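Local coordinates for uncharacterized protein (PDB 3H04) that is of unknown function but has an alpha/beta-hydrolase fold, consistent with a serine hydrolase related to the feruloyl esterase family, at residues A[70-79]-A[188-199]. Sequence-based numbering, arbitrary orientation.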
loop_
_atom_site.group_PDB
_atom_site.type_symbol
_atom_site.label_atom_id
_atom_site.label_comp_id
_atom_site.label_asym_id
_atom_site.label_seq_id
_atom_site.Cartn_x
_atom_site.Cartn_y
_atom_site.Cartn_z
ATOM N N LEU A 70 11.798 1.640 -4.847
ATOM C CA LEU A 70 12.881 0.711 -5.207
ATOM C C LEU A 70 13.037 0.689 -6.730
ATOM O O LEU A 70 12.081 0.901 -7.434
ATOM C CB LEU A 70 12.615 -0.694 -4.707
ATOM C CG LEU A 70 12.156 -0.966 -3.280
ATOM C CD1 LEU A 70 11.682 -2.414 -3.307
ATOM C CD2 LEU A 70 13.263 -0.748 -2.298
ATOM N N PRO A 71 14.248 0.400 -7.248
ATOM C CA PRO A 71 15.448 0.018 -6.513
ATOM C C PRO A 71 16.410 1.168 -6.230
ATOM O O PRO A 71 17.498 0.935 -5.733
ATOM C CB PRO A 71 16.094 -0.969 -7.479
ATOM C CG PRO A 71 15.834 -0.330 -8.828
ATOM C CD PRO A 71 14.396 0.159 -8.696
ATOM N N GLU A 72 16.043 2.391 -6.568
ATOM C CA GLU A 72 16.988 3.510 -6.431
ATOM C C GLU A 72 17.170 3.900 -4.966
ATOM O O GLU A 72 18.185 4.490 -4.617
ATOM C CB GLU A 72 16.550 4.741 -7.215
ATOM C CG GLU A 72 16.457 4.509 -8.714
ATOM C CD GLU A 72 15.077 4.042 -9.202
ATOM O OE1 GLU A 72 14.212 3.621 -8.384
ATOM O OE2 GLU A 72 14.876 4.107 -10.425
ATOM N N VAL A 73 16.198 3.556 -4.117
ATOM C CA VAL A 73 16.393 3.615 -2.655
ATOM C C VAL A 73 16.056 2.241 -2.102
ATOM O O VAL A 73 15.545 1.380 -2.841
ATOM C CB VAL A 73 15.509 4.657 -1.988
ATOM C CG1 VAL A 73 15.734 6.074 -2.631
ATOM C CG2 VAL A 73 13.991 4.193 -1.982
ATOM N N SER A 74 16.355 2.019 -0.825
ATOM C CA SER A 74 16.027 0.757 -0.179
ATOM C C SER A 74 14.663 0.820 0.557
ATOM O O SER A 74 14.058 1.881 0.729
ATOM C CB SER A 74 17.108 0.392 0.848
ATOM O OG SER A 74 16.904 1.152 2.045
ATOM N N LEU A 75 14.192 -0.328 1.025
ATOM C CA LEU A 75 12.976 -0.360 1.826
ATOM C C LEU A 75 13.120 0.441 3.141
ATOM O O LEU A 75 12.135 0.967 3.642
ATOM C CB LEU A 75 12.554 -1.799 2.147
ATOM C CG LEU A 75 11.322 -2.025 3.023
ATOM C CD1 LEU A 75 10.035 -1.434 2.391
ATOM C CD2 LEU A 75 11.083 -3.502 3.298
ATOM N N ASP A 76 14.337 0.563 3.692
ATOM C CA ASP A 76 14.517 1.374 4.893
ATOM C C ASP A 76 14.182 2.831 4.577
ATOM O O ASP A 76 13.546 3.508 5.376
ATOM C CB ASP A 76 15.943 1.300 5.482
ATOM C CG ASP A 76 16.213 0.001 6.244
ATOM O OD1 ASP A 76 15.307 -0.567 6.895
ATOM O OD2 ASP A 76 17.370 -0.451 6.173
ATOM N N CYS A 77 14.628 3.296 3.417
ATOM C CA CYS A 77 14.264 4.618 2.935
ATOM C C CYS A 77 12.742 4.791 2.679
ATOM O O CYS A 77 12.201 5.832 3.018
ATOM C CB CYS A 77 15.067 4.927 1.707
ATOM S SG CYS A 77 14.856 6.599 1.058
ATOM N N ILE A 78 12.084 3.785 2.066
ATOM C CA ILE A 78 10.658 3.811 1.855
ATOM C C ILE A 78 9.901 4.025 3.187
ATOM O O ILE A 78 9.041 4.903 3.306
ATOM C CB ILE A 78 10.174 2.526 1.131
ATOM C CG1 ILE A 78 10.723 2.511 -0.321
ATOM C CG2 ILE A 78 8.563 2.403 1.232
ATOM C CD1 ILE A 78 10.225 1.333 -1.174
ATOM N N ILE A 79 10.256 3.230 4.188
ATOM C CA ILE A 79 9.618 3.295 5.487
ATOM C C ILE A 79 9.863 4.659 6.115
ATOM O O ILE A 79 8.948 5.270 6.688
ATOM C CB ILE A 79 10.086 2.159 6.386
ATOM C CG1 ILE A 79 9.580 0.823 5.771
ATOM C CG2 ILE A 79 9.587 2.347 7.843
ATOM C CD1 ILE A 79 10.137 -0.417 6.458
ATOM N N MET A 188 16.100 -6.833 -4.287
ATOM C CA MET A 188 15.910 -5.439 -4.718
ATOM C C MET A 188 15.364 -4.524 -3.611
ATOM O O MET A 188 15.573 -3.314 -3.660
ATOM C CB MET A 188 15.120 -5.405 -6.018
ATOM C CG MET A 188 15.971 -6.017 -7.175
ATOM S SD MET A 188 15.081 -6.649 -8.612
ATOM C CE MET A 188 14.728 -4.985 -9.233
ATOM N N ILE A 189 14.755 -5.115 -2.580
ATOM C CA ILE A 189 14.397 -4.404 -1.331
ATOM C C ILE A 189 15.647 -3.826 -0.632
ATOM O O ILE A 189 15.586 -2.759 -0.043
ATOM C CB ILE A 189 13.559 -5.343 -0.428
ATOM C CG1 ILE A 189 12.087 -5.233 -0.827
ATOM C CG2 ILE A 189 13.785 -5.086 1.070
ATOM C CD1 ILE A 189 11.294 -6.461 -0.508
ATOM N N ASN A 190 16.774 -4.524 -0.783
ATOM C CA ASN A 190 18.117 -4.004 -0.517
ATOM C C ASN A 190 18.255 -3.599 0.963
ATOM O O ASN A 190 18.578 -2.464 1.274
ATOM C CB ASN A 190 18.461 -2.836 -1.455
ATOM C CG ASN A 190 19.938 -2.483 -1.436
ATOM O OD1 ASN A 190 20.774 -3.306 -1.057
ATOM N ND2 ASN A 190 20.267 -1.246 -1.824
ATOM N N ILE A 191 17.925 -4.517 1.858
ATOM C CA ILE A 191 18.104 -4.261 3.289
ATOM C C ILE A 191 18.973 -5.333 3.872
ATOM O O ILE A 191 19.179 -6.357 3.233
ATOM C CB ILE A 191 16.774 -4.138 4.075
ATOM C CG1 ILE A 191 15.918 -5.417 3.950
ATOM C CG2 ILE A 191 16.136 -2.832 3.725
ATOM C CD1 ILE A 191 14.521 -5.276 4.410
ATOM N N ALA A 192 19.474 -5.086 5.091
ATOM C CA ALA A 192 20.513 -5.908 5.682
ATOM C C ALA A 192 19.925 -7.261 5.992
ATOM O O ALA A 192 20.564 -8.274 5.787
ATOM C CB ALA A 192 21.084 -5.269 6.981
ATOM N N ASP A 193 18.713 -7.274 6.519
ATOM C CA ASP A 193 18.099 -8.526 6.943
ATOM C C ASP A 193 16.591 -8.454 6.834
ATOM O O ASP A 193 15.905 -7.905 7.706
ATOM C CB ASP A 193 18.479 -8.866 8.370
ATOM C CG ASP A 193 18.004 -10.260 8.769
ATOM O OD1 ASP A 193 17.317 -10.951 7.941
ATOM O OD2 ASP A 193 18.329 -10.665 9.894
ATOM N N TYR A 194 16.084 -9.010 5.752
ATOM C CA TYR A 194 14.637 -8.994 5.476
ATOM C C TYR A 194 13.840 -9.833 6.461
ATOM O O TYR A 194 12.602 -9.753 6.458
ATOM C CB TYR A 194 14.370 -9.498 4.056
ATOM C CG TYR A 194 14.634 -10.979 3.905
ATOM C CD1 TYR A 194 13.605 -11.903 4.044
ATOM C CD2 TYR A 194 15.913 -11.466 3.653
ATOM C CE1 TYR A 194 13.838 -13.253 3.943
ATOM C CE2 TYR A 194 16.153 -12.834 3.542
ATOM C CZ TYR A 194 15.103 -13.718 3.680
ATOM O OH TYR A 194 15.331 -15.086 3.580
ATOM N N THR A 195 14.497 -10.634 7.302
ATOM C CA THR A 195 13.769 -11.458 8.302
ATOM C C THR A 195 13.522 -10.725 9.619
ATOM O O THR A 195 12.954 -11.295 10.544
ATOM C CB THR A 195 14.531 -12.756 8.682
ATOM O OG1 THR A 195 15.710 -12.402 9.418
ATOM C CG2 THR A 195 14.914 -13.578 7.432
ATOM N N ASP A 196 13.988 -9.485 9.699
ATOM C CA ASP A 196 13.971 -8.691 10.911
ATOM C C ASP A 196 12.565 -8.199 11.249
ATOM O O ASP A 196 11.766 -7.899 10.356
ATOM C CB ASP A 196 14.953 -7.526 10.712
ATOM C CG ASP A 196 15.118 -6.678 11.928
ATOM O OD1 ASP A 196 16.155 -6.848 12.610
ATOM O OD2 ASP A 196 14.221 -5.848 12.229
ATOM N N SER A 197 12.251 -8.109 12.547
ATOM C CA SER A 197 10.852 -7.793 12.960
ATOM C C SER A 197 10.411 -6.414 12.522
ATOM O O SER A 197 9.214 -6.150 12.409
ATOM C CB SER A 197 10.654 -7.948 14.477
ATOM O OG SER A 197 11.366 -6.936 15.154
ATOM N N LYS A 198 11.362 -5.540 12.213
ATOM C CA LYS A 198 11.017 -4.274 11.558
ATOM C C LYS A 198 10.098 -4.448 10.339
ATOM O O LYS A 198 9.167 -3.652 10.141
ATOM C CB LYS A 198 12.274 -3.532 11.150
ATOM C CG LYS A 198 12.003 -2.150 10.615
ATOM C CD LYS A 198 13.249 -1.398 10.261
ATOM C CE LYS A 198 12.890 -0.029 9.687
ATOM N NZ LYS A 198 14.139 0.771 9.511
ATOM N N TYR A 199 10.364 -5.466 9.525
ATOM C CA TYR A 199 9.688 -5.643 8.235
ATOM C C TYR A 199 8.598 -6.733 8.228
ATOM O O TYR A 199 7.995 -6.966 7.189
ATOM C CB TYR A 199 10.723 -5.983 7.143
ATOM C CG TYR A 199 12.003 -5.167 7.224
ATOM C CD1 TYR A 199 12.021 -3.814 6.905
ATOM C CD2 TYR A 199 13.187 -5.760 7.654
ATOM C CE1 TYR A 199 13.226 -3.076 6.967
ATOM C CE2 TYR A 199 14.382 -5.034 7.766
ATOM C CZ TYR A 199 14.388 -3.701 7.422
ATOM O OH TYR A 199 15.562 -3.009 7.551
HETATM O O HOH W 1 19.259 -2.377 6.221
HETATM O O HOH W 2 13.590 2.902 8.122
#
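Asp76, in the first turn of helix 75-91, reaches across to Tyr199 and Lys198 at the far end of the 188-199 segment. From Asp76 CB, which meets nothing closely in 188-199, the chain turns to CG, 3.8 Å from Ile191 CG2; with CG anti to the carbonyl carbon (chi1 -76°), the carboxylate swings toward Tyr199 OH and Lys198 NZ. Of the two oxygens beyond it, OD1 takes the hydroxyl of Tyr199, OH to OD1 2.5 Å, on the syn side and near the carboxylate plane, while Lys198 NZ comes to the same OD1 from above that plane at 3.2 Å, a salt bridge delivered by a fully extended lysine chain. OD2 runs past the Ile191 methyl CG2 and accepts from a water that Ala192 N in turn donates to; a second water links Lys198 NZ with Asp76 O. The Tyr199 ring is held on both faces by its own segment, Ile191 CD1 over the centre of one face and Lys198 CB over the centre of the opposite face, with Ile79 CD1 at its edge and Leu75 CD2 3.7 Å from Tyr199 CD1.

Nearer the start of the helix, Leu75 N donates to Ile189 O (3.0 Å, 166° at the hydrogen), which joins the backbone at Ile189 to the first turn of helix 75-91. Leu75 and Ile189 lie side by side there, CB to CG2 3.7 Å, and Leu70 CD1 packs on Ile189 CG1. Ser74 N-caps helix 75-91 through weak bonds from Asp76 N and Cys77 N. Leu75 and Ile79 also pack on helix 105-116, against Tyr108 and Leu112, just after the putative nucleophile elbow. With a tyrosine hydroxyl and an ammonium both drawing on OD1, Asp76 probably stays ionised, tying the loop after helix 185-189 to the start of helix 75-91.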